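Local coordinates for Phenylalanine/tyrosine ammonia-lyase (Rhodosporidium toruloides, PDB 1Y2M), which catalyses the non-oxidative deamination of L-phenylalanine and L-tyrosine to trans-cinnamic acid and p-coumaric acid, releasing ammonia, at residues Y666-E671 and S704-N709; S290-S295 and L522-H527; I47-L52 and V710-L715. All coordinates share one frame; numbering follows the deposited sequence.

In the fold
From the N terminus, helix 44-52 supplies residues 47-52, whose partner, 710-715, comes only at the C-terminal end; contact 3 thus closes a loop of more than 650 residues that spans almost the whole chain. The other two contacts nest inside it, one after the other and without crossing. Contact 2 closes first, over 226 residues, joining helices 273-303 and 506-560. Contact 1 closes a short loop between helix 662-672 and the turn that leads into helix 708-714, the helix that contact 3 also uses. The centres lie about 12 to 15 Å apart; contact 3 pairs helices from near both chain ends, and Leu291 on Val48 and Ile707 on Leu292 join it and contact 1 to the core.

Contact 1 of 3, residues Y666-E671 and S704-N709; sequences YAFVRE and SGRINN
Phe668 points from helix 662-672 into the turn ahead of helix 708-714, where its ring is met at the edge by Arg706 and, at CE2, by Ile707 CG1. With CG anti to the backbone N (chi1 176°), the ring is carried away from its own helix and presents CE1, CZ and CE2 to the turn. NE of Arg706 is 3.8 Å from Phe668 CE1, and Arg706 CG, in the plane of the ring, is 3.9 Å from Phe668 CZ. The guanidinium stands almost perpendicular to the ring, the planes 87° apart; the chain, extended from CG to NE, lays its methylenes along the ring edge and delivers NH2 to a salt bridge with Glu672. Ile707 meets the neighbouring corner, CG1 lying 3.9 Å from Phe668 CE2. The turn is an ST turn following helix 691-703: Ser704 OG accepts from Arg706 N at 3.1 Å, and Gly705 has positive phi, in a place where a CB would collide with the Asn708 amide. The ring thus joins helix 662-672 to the connection between helices 691-703 and 708-714 in the C-terminal region. An alanine in place of Phe668 would probably open a gap between helix and turn and take the aromatic surface from beside the Arg706 methylenes and Ile707 CG1. Beyond the turn, Val710 also packs against this ring.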
loop_
_atom_site.group_PDB
_atom_site.type_symbol
_atom_site.label_atom_id
_atom_site.label_comp_id
_atom_site.label_asym_id
_atom_site.label_seq_id
_atom_site.Cartn_x
_atom_site.Cartn_y
_atom_site.Cartn_z
ATOM N N TYR B 666 -7.730 -15.820 33.307
ATOM C CA TYR B 666 -7.532 -14.893 34.422
ATOM C C TYR B 666 -6.487 -15.432 35.419
ATOM O O TYR B 666 -5.521 -14.765 35.761
ATOM C CB TYR B 666 -8.858 -14.674 35.148
ATOM C CG TYR B 666 -8.818 -13.759 36.356
ATOM C CD1 TYR B 666 -9.129 -12.411 36.237
ATOM C CD2 TYR B 666 -8.516 -14.243 37.614
ATOM C CE1 TYR B 666 -9.104 -11.544 37.336
ATOM C CE2 TYR B 666 -8.479 -13.388 38.727
ATOM C CZ TYR B 666 -8.787 -12.057 38.584
ATOM O OH TYR B 666 -8.779 -11.193 39.654
ATOM N N ALA B 667 -6.706 -16.665 35.870
ATOM C CA ALA B 667 -5.783 -17.338 36.791
ATOM C C ALA B 667 -4.403 -17.478 36.182
ATOM O O ALA B 667 -3.413 -17.283 36.852
ATOM C CB ALA B 667 -6.329 -18.708 37.212
ATOM N N PHE B 668 -4.332 -17.788 34.890
ATOM C CA PHE B 668 -3.016 -17.932 34.258
ATOM C C PHE B 668 -2.197 -16.673 34.377
ATOM O O PHE B 668 -1.025 -16.698 34.734
ATOM C CB PHE B 668 -3.186 -18.282 32.783
ATOM C CG PHE B 668 -1.895 -18.366 32.024
ATOM C CD1 PHE B 668 -0.966 -19.376 32.314
ATOM C CD2 PHE B 668 -1.604 -17.438 31.010
ATOM C CE1 PHE B 668 0.248 -19.465 31.609
ATOM C CE2 PHE B 668 -0.417 -17.529 30.315
ATOM C CZ PHE B 668 0.509 -18.552 30.600
ATOM N N VAL B 669 -2.819 -15.532 34.080
ATOM C CA VAL B 669 -2.074 -14.278 34.067
ATOM C C VAL B 669 -1.811 -13.790 35.506
ATOM O O VAL B 669 -0.682 -13.397 35.861
ATOM C CB VAL B 669 -2.800 -13.212 33.252
ATOM C CG1 VAL B 669 -2.054 -11.916 33.365
ATOM C CG2 VAL B 669 -2.843 -13.619 31.820
ATOM N N ARG B 670 -2.828 -13.810 36.349
ATOM C CA ARG B 670 -2.734 -13.269 37.673
ATOM C C ARG B 670 -1.824 -14.122 38.572
ATOM O O ARG B 670 -1.075 -13.589 39.405
ATOM C CB ARG B 670 -4.156 -13.147 38.266
ATOM C CG ARG B 670 -4.969 -11.954 37.760
ATOM C CD ARG B 670 -4.675 -10.716 38.606
ATOM N NE ARG B 670 -5.500 -9.572 38.194
ATOM C CZ ARG B 670 -5.182 -8.718 37.252
ATOM N NH1 ARG B 670 -4.066 -8.850 36.556
ATOM N NH2 ARG B 670 -5.982 -7.696 37.006
ATOM N N GLU B 671 -1.912 -15.445 38.437
ATOM C CA GLU B 671 -1.172 -16.362 39.289
ATOM C C GLU B 671 0.068 -16.881 38.617
ATOM O O GLU B 671 1.170 -16.664 39.127
ATOM C CB GLU B 671 -2.035 -17.524 39.716
ATOM C CG GLU B 671 -3.287 -17.127 40.435
ATOM C CD GLU B 671 -3.124 -16.035 41.474
ATOM O OE1 GLU B 671 -2.138 -16.034 42.238
ATOM O OE2 GLU B 671 -4.037 -15.182 41.566
ATOM N N SER B 704 6.419 -17.217 23.544
ATOM C CA SER B 704 6.992 -18.517 23.899
ATOM C C SER B 704 6.009 -19.650 23.629
ATOM O O SER B 704 6.417 -20.807 23.642
ATOM C CB SER B 704 7.369 -18.580 25.380
ATOM O OG SER B 704 6.183 -18.633 26.185
ATOM N N GLY B 705 4.733 -19.334 23.440
ATOM C CA GLY B 705 3.675 -20.333 23.284
ATOM C C GLY B 705 3.194 -20.912 24.614
ATOM O O GLY B 705 2.327 -21.819 24.621
ATOM N N ARG B 706 3.692 -20.405 25.749
ATOM C CA ARG B 706 3.179 -20.813 27.044
ATOM C C ARG B 706 1.664 -20.676 27.178
ATOM O O ARG B 706 0.975 -21.568 27.748
ATOM C CB ARG B 706 3.856 -20.050 28.181
ATOM C CG ARG B 706 3.571 -20.620 29.517
ATOM C CD ARG B 706 4.289 -19.880 30.612
ATOM N NE ARG B 706 3.942 -20.413 31.915
ATOM C CZ ARG B 706 4.404 -19.937 33.068
ATOM N NH1 ARG B 706 5.203 -18.888 33.098
ATOM N NH2 ARG B 706 4.065 -20.513 34.189
ATOM N N ILE B 707 1.114 -19.628 26.562
ATOM C CA ILE B 707 -0.328 -19.346 26.626
ATOM C C ILE B 707 -1.145 -20.359 25.794
ATOM O O ILE B 707 -2.360 -20.516 25.948
ATOM C CB ILE B 707 -0.625 -17.927 26.147
ATOM C CG1 ILE B 707 -1.965 -17.479 26.692
ATOM C CG2 ILE B 707 -0.478 -17.807 24.604
ATOM C CD1 ILE B 707 -2.153 -16.038 26.544
ATOM N N ASN B 708 -0.469 -21.054 24.877
ATOM C CA ASN B 708 -1.189 -21.885 23.912
ATOM C C ASN B 708 -2.024 -22.975 24.514
ATOM O O ASN B 708 -3.201 -23.095 24.156
ATOM C CB ASN B 708 -0.273 -22.502 22.871
ATOM C CG ASN B 708 0.443 -21.442 22.008
ATOM O OD1 ASN B 708 0.070 -20.256 22.011
ATOM N ND2 ASN B 708 1.518 -21.879 21.280
ATOM N N ASN B 709 -1.477 -23.727 25.463
ATOM C CA ASN B 709 -2.288 -24.780 26.121
ATOM C C ASN B 709 -3.414 -24.226 26.988
ATOM O O ASN B 709 -4.391 -24.895 27.218
ATOM C CB ASN B 709 -1.402 -25.734 26.918
ATOM C CG ASN B 709 -0.642 -26.738 26.010
ATOM O OD1 ASN B 709 -1.047 -27.027 24.861
ATOM N ND2 ASN B 709 0.452 -27.292 26.542
#

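Contact 2 of 3, residues S290-S295 and L522-H527; sequences SLLSQS and LLLATH
Leu524 and Leu292 make the heart of this contact, with Ser293 beside them. Leu524 has the most surface covered, and two parts of it do the touching. Its CB lies 3.7 Å from Leu292 CD2. The methyl Leu524 CD1 is 3.9 Å from that same Leu292 CD2 and lies close to Leu292 CG as well. The two side chains slide past each other in opposite directions, so that Leu292 CD2 lies alongside CB and CD1 of Leu524. Their first torsions differ: in Leu292 CG is turned away from its own amide nitrogen (chi1 175°), whereas in Leu524 CG is opposite the carbonyl carbon (chi1 -64°), which brings CD1 over the backbone of the partner helix, 4.2 Å from Ser293 N. Helices 273-303 and 506-560 run in the same general sense here and belong to the bundle of long helices at the core of the PAL/histidase fold, with the contact lying near the centre of the chain. The helices come close at Ser293, consistent with its small side chain, its CA being 7.2 Å from Leu524 CA. The buried hydroxyl of Ser293 is satisfied by Asn436 of helix 416-443, a residue that the Leu524 side chain also touches. Leu292 also packs on Ile702 of helix 691-703. One turn along, His527 NE2 is hydrogen-bonded to Thr300 OG1, a polar link between these two helices.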
loop_
_atom_site.group_PDB
_atom_site.type_symbol
_atom_site.label_atom_id
_atom_site.label_comp_id
_atom_site.label_asym_id
_atom_site.label_seq_id
_atom_site.Cartn_x
_atom_site.Cartn_y
_atom_site.Cartn_z
ATOM N N SER B 290 -5.432 -15.740 16.783
ATOM C CA SER B 290 -6.838 -15.729 16.404
ATOM C C SER B 290 -7.669 -16.236 17.563
ATOM O O SER B 290 -8.692 -15.654 17.919
ATOM C CB SER B 290 -7.032 -16.680 15.214
ATOM O OG SER B 290 -8.391 -16.813 14.877
ATOM N N LEU B 291 -7.210 -17.318 18.206
ATOM C CA LEU B 291 -7.950 -17.869 19.364
ATOM C C LEU B 291 -7.913 -16.907 20.532
ATOM O O LEU B 291 -8.896 -16.718 21.246
ATOM C CB LEU B 291 -7.444 -19.253 19.757
ATOM C CG LEU B 291 -7.714 -20.366 18.719
ATOM C CD1 LEU B 291 -7.247 -21.729 19.281
ATOM C CD2 LEU B 291 -9.171 -20.448 18.335
ATOM N N LEU B 292 -6.783 -16.270 20.735
ATOM C CA LEU B 292 -6.652 -15.272 21.818
ATOM C C LEU B 292 -7.576 -14.060 21.595
ATOM O O LEU B 292 -8.152 -13.509 22.526
ATOM C CB LEU B 292 -5.193 -14.868 22.003
ATOM C CG LEU B 292 -4.863 -13.762 23.011
ATOM C CD1 LEU B 292 -5.339 -14.178 24.430
ATOM C CD2 LEU B 292 -3.396 -13.388 23.028
ATOM N N SER B 293 -7.732 -13.656 20.345
ATOM C CA SER B 293 -8.640 -12.561 19.971
ATOM C C SER B 293 -10.077 -12.895 20.392
ATOM O O SER B 293 -10.824 -12.040 20.873
ATOM C CB SER B 293 -8.603 -12.335 18.459
ATOM O OG SER B 293 -9.522 -11.295 18.150
ATOM N N GLN B 294 -10.455 -14.151 20.198
ATOM C CA GLN B 294 -11.796 -14.629 20.564
ATOM C C GLN B 294 -11.974 -14.641 22.090
ATOM O O GLN B 294 -13.003 -14.230 22.640
ATOM C CB GLN B 294 -12.021 -16.010 19.994
ATOM C CG GLN B 294 -12.190 -15.897 18.497
ATOM C CD GLN B 294 -12.365 -17.227 17.793
ATOM O OE1 GLN B 294 -13.214 -18.015 18.193
ATOM N NE2 GLN B 294 -11.594 -17.470 16.760
ATOM N N SER B 295 -10.951 -15.124 22.765
ATOM C CA SER B 295 -10.936 -15.130 24.218
ATOM C C SER B 295 -11.048 -13.722 24.813
ATOM O O SER B 295 -11.802 -13.465 25.751
ATOM C CB SER B 295 -9.700 -15.878 24.753
ATOM O OG SER B 295 -9.730 -17.261 24.356
ATOM N N LEU B 522 1.970 -7.883 20.847
ATOM C CA LEU B 522 2.086 -6.724 21.763
ATOM C C LEU B 522 0.699 -6.158 22.055
ATOM O O LEU B 522 0.379 -5.824 23.200
ATOM C CB LEU B 522 2.917 -5.606 21.105
ATOM C CG LEU B 522 4.412 -5.880 20.902
ATOM C CD1 LEU B 522 5.074 -4.864 20.002
ATOM C CD2 LEU B 522 5.108 -5.920 22.249
ATOM N N LEU B 523 -0.106 -6.011 21.010
ATOM C CA LEU B 523 -1.466 -5.477 21.145
ATOM C C LEU B 523 -2.322 -6.385 22.010
ATOM O O LEU B 523 -3.080 -5.900 22.887
ATOM C CB LEU B 523 -2.074 -5.281 19.757
ATOM C CG LEU B 523 -3.491 -4.763 19.699
ATOM C CD1 LEU B 523 -3.719 -3.537 20.461
ATOM C CD2 LEU B 523 -3.989 -4.668 18.211
ATOM N N LEU B 524 -2.292 -7.690 21.725
ATOM C CA LEU B 524 -3.175 -8.587 22.468
ATOM C C LEU B 524 -2.697 -8.751 23.934
ATOM O O LEU B 524 -3.515 -8.920 24.850
ATOM C CB LEU B 524 -3.343 -9.932 21.761
ATOM C CG LEU B 524 -4.032 -9.789 20.404
ATOM C CD1 LEU B 524 -4.415 -11.184 19.936
ATOM C CD2 LEU B 524 -5.262 -8.886 20.389
ATOM N N ALA B 525 -1.382 -8.680 24.163
ATOM C CA ALA B 525 -0.840 -8.682 25.563
ATOM C C ALA B 525 -1.384 -7.441 26.308
ATOM O O ALA B 525 -1.749 -7.504 27.452
ATOM C CB ALA B 525 0.633 -8.705 25.583
ATOM N N THR B 526 -1.344 -6.316 25.638
ATOM C CA THR B 526 -1.893 -5.061 26.182
ATOM C C THR B 526 -3.389 -5.174 26.536
ATOM O O THR B 526 -3.863 -4.779 27.614
ATOM C CB THR B 526 -1.629 -3.935 25.168
ATOM O OG1 THR B 526 -0.217 -3.739 25.079
ATOM C CG2 THR B 526 -2.307 -2.613 25.507
ATOM N N HIS B 527 -4.167 -5.667 25.594
ATOM C CA HIS B 527 -5.595 -5.848 25.808
ATOM C C HIS B 527 -5.821 -6.787 26.996
ATOM O O HIS B 527 -6.707 -6.559 27.839
ATOM C CB HIS B 527 -6.206 -6.361 24.496
ATOM C CG HIS B 527 -7.718 -6.434 24.475
ATOM N ND1 HIS B 527 -8.426 -6.833 23.358
ATOM C CD2 HIS B 527 -8.643 -6.170 25.434
ATOM C CE1 HIS B 527 -9.721 -6.798 23.639
ATOM N NE2 HIS B 527 -9.880 -6.419 24.894
#

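Contact 3 of 3, residues I47-L52 and V710-L715; sequences IVEKML and VLLKML
Glu49 and Leu712 mark the closest backbone approach, their CA atoms 6.8 Å apart, where the last turns of helices 44-52 and 708-714 pass in roughly opposite directions. Both segments are helical, but the second is ending: Leu715 leaves helical torsions while its N still bonds to Leu711 O at 3.1 Å. Leu712 carries most of the contact. Its first torsion (chi1 -172°) swings CG to the far side from the amide nitrogen, which aims the forked end at the other helix. CD1 rests against the base of Glu49, 3.8 Å from Glu49 CB and 3.9 Å from Glu49 CA, and the Glu49 chain then extends on. The other methyl, CD2, meets the end of Leu52 tip to tip, 4.2 Å from Leu52 CD1, while also lying near Glu49 CA. The contact is apolar and lies toward the surface, pairing the last helix of the chain with one of its first helices on the helical body of this ammonia-lyase. Met288 of helix 273-303 packs against both Val48 and Leu52, so that the long helix lies next to this pair as well. Selenomethionine Met714 turns to another side, touching Ile664 and Leu665 of helix 662-672, and its carbonyl oxygen is hydrogen-bonded to Arg661.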
loop_
_atom_site.group_PDB
_atom_site.type_symbol
_atom_site.label_atom_id
_atom_site.label_comp_id
_atom_site.label_asym_id
_atom_site.label_seq_id
_atom_site.Cartn_x
_atom_site.Cartn_y
_atom_site.Cartn_z
ATOM N N ILE B 47 -7.660 -27.825 14.545
ATOM C CA ILE B 47 -6.348 -27.670 13.926
ATOM C C ILE B 47 -5.255 -27.385 14.964
ATOM O O ILE B 47 -4.186 -28.000 14.989
ATOM C CB ILE B 47 -6.389 -26.556 12.851
ATOM C CG1 ILE B 47 -7.198 -27.100 11.660
ATOM C CG2 ILE B 47 -4.969 -26.125 12.473
ATOM C CD1 ILE B 47 -7.561 -26.092 10.550
ATOM N N VAL B 48 -5.560 -26.451 15.857
ATOM C CA VAL B 48 -4.644 -26.120 16.936
ATOM C C VAL B 48 -4.394 -27.298 17.877
ATOM O O VAL B 48 -3.263 -27.580 18.270
ATOM C CB VAL B 48 -5.160 -24.875 17.686
ATOM C CG1 VAL B 48 -4.449 -24.676 19.027
ATOM C CG2 VAL B 48 -5.028 -23.652 16.790
ATOM N N GLU B 49 -5.458 -28.000 18.236
ATOM C CA GLU B 49 -5.320 -29.103 19.157
ATOM C C GLU B 49 -4.354 -30.129 18.567
ATOM O O GLU B 49 -3.492 -30.648 19.249
ATOM C CB GLU B 49 -6.683 -29.749 19.382
ATOM C CG GLU B 49 -6.627 -30.932 20.302
ATOM C CD GLU B 49 -8.004 -31.554 20.537
ATOM O OE1 GLU B 49 -8.842 -31.573 19.590
ATOM O OE2 GLU B 49 -8.245 -32.041 21.664
ATOM N N LYS B 50 -4.475 -30.373 17.264
ATOM C CA LYS B 50 -3.619 -31.373 16.651
ATOM C C LYS B 50 -2.187 -30.884 16.593
ATOM O O LYS B 50 -1.241 -31.635 16.828
ATOM C CB LYS B 50 -4.117 -31.700 15.258
ATOM C CG LYS B 50 -5.480 -32.390 15.266
ATOM C CD LYS B 50 -5.449 -33.805 15.915
ATOM C CE LYS B 50 -6.709 -34.076 16.763
ATOM N NZ LYS B 50 -7.976 -33.943 15.966
HETATM N N MSE B 51 -2.012 -29.611 16.302
HETATM C CA MSE B 51 -0.637 -29.053 16.284
HETATM C C MSE B 51 0.055 -29.160 17.615
HETATM O O MSE B 51 1.220 -29.542 17.710
HETATM C CB MSE B 51 -0.650 -27.573 15.858
HETATM C CG MSE B 51 -1.007 -27.352 14.445
HETATM SE SE MSE B 51 -0.317 -25.540 13.897
HETATM C CE MSE B 51 1.610 -26.017 13.438
ATOM N N LEU B 52 -0.671 -28.821 18.665
ATOM C CA LEU B 52 -0.113 -28.765 19.998
ATOM C C LEU B 52 0.132 -30.154 20.537
ATOM O O LEU B 52 0.898 -30.314 21.478
ATOM C CB LEU B 52 -1.020 -27.943 20.939
ATOM C CG LEU B 52 -1.126 -26.437 20.640
ATOM C CD1 LEU B 52 -2.094 -25.790 21.602
ATOM C CD2 LEU B 52 0.201 -25.705 20.709
ATOM N N VAL B 710 -3.254 -23.000 27.445
ATOM C CA VAL B 710 -4.322 -22.276 28.163
ATOM C C VAL B 710 -5.521 -21.979 27.275
ATOM O O VAL B 710 -6.632 -22.250 27.669
ATOM C CB VAL B 710 -3.781 -20.985 28.791
ATOM C CG1 VAL B 710 -4.831 -20.342 29.651
ATOM C CG2 VAL B 710 -2.553 -21.281 29.591
ATOM N N LEU B 711 -5.270 -21.468 26.073
ATOM C CA LEU B 711 -6.312 -21.219 25.067
ATOM C C LEU B 711 -7.001 -22.513 24.735
ATOM O O LEU B 711 -8.239 -22.549 24.625
ATOM C CB LEU B 711 -5.675 -20.590 23.824
ATOM C CG LEU B 711 -5.075 -19.208 24.093
ATOM C CD1 LEU B 711 -4.264 -18.746 22.877
ATOM C CD2 LEU B 711 -6.207 -18.248 24.360
ATOM N N LEU B 712 -6.217 -23.584 24.612
ATOM C CA LEU B 712 -6.818 -24.888 24.260
ATOM C C LEU B 712 -7.724 -25.369 25.365
ATOM O O LEU B 712 -8.849 -25.779 25.121
ATOM C CB LEU B 712 -5.738 -25.919 23.939
ATOM C CG LEU B 712 -6.237 -27.254 23.375
ATOM C CD1 LEU B 712 -6.978 -27.090 22.065
ATOM C CD2 LEU B 712 -5.052 -28.241 23.220
ATOM N N LYS B 713 -7.252 -25.295 26.604
ATOM C CA LYS B 713 -8.053 -25.739 27.741
ATOM C C LYS B 713 -9.382 -24.959 27.848
ATOM O O LYS B 713 -10.417 -25.533 28.157
ATOM C CB LYS B 713 -7.254 -25.531 29.024
ATOM C CG LYS B 713 -7.575 -26.480 30.117
ATOM C CD LYS B 713 -7.286 -25.912 31.501
ATOM C CE LYS B 713 -5.796 -25.869 31.858
ATOM N NZ LYS B 713 -5.644 -25.662 33.365
HETATM N N MSE B 714 -9.333 -23.655 27.622
HETATM C CA MSE B 714 -10.521 -22.817 27.680
HETATM C C MSE B 714 -11.533 -23.173 26.615
HETATM O O MSE B 714 -12.720 -23.067 26.861
HETATM C CB MSE B 714 -10.197 -21.313 27.519
HETATM C CG MSE B 714 -9.305 -20.681 28.516
HETATM SE SE MSE B 714 -8.685 -19.001 27.564
HETATM C CE MSE B 714 -10.316 -17.932 27.798
ATOM N N LEU B 715 -11.069 -23.541 25.417
ATOM C CA LEU B 715 -11.944 -23.768 24.267
ATOM C C LEU B 715 -12.272 -25.218 24.068
ATOM O O LEU B 715 -12.890 -25.576 23.072
ATOM C CB LEU B 715 -11.321 -23.164 22.999
ATOM C CG LEU B 715 -11.285 -21.636 22.986
ATOM C CD1 LEU B 715 -10.260 -21.047 22.013
ATOM C CD2 LEU B 715 -12.682 -21.065 22.692
#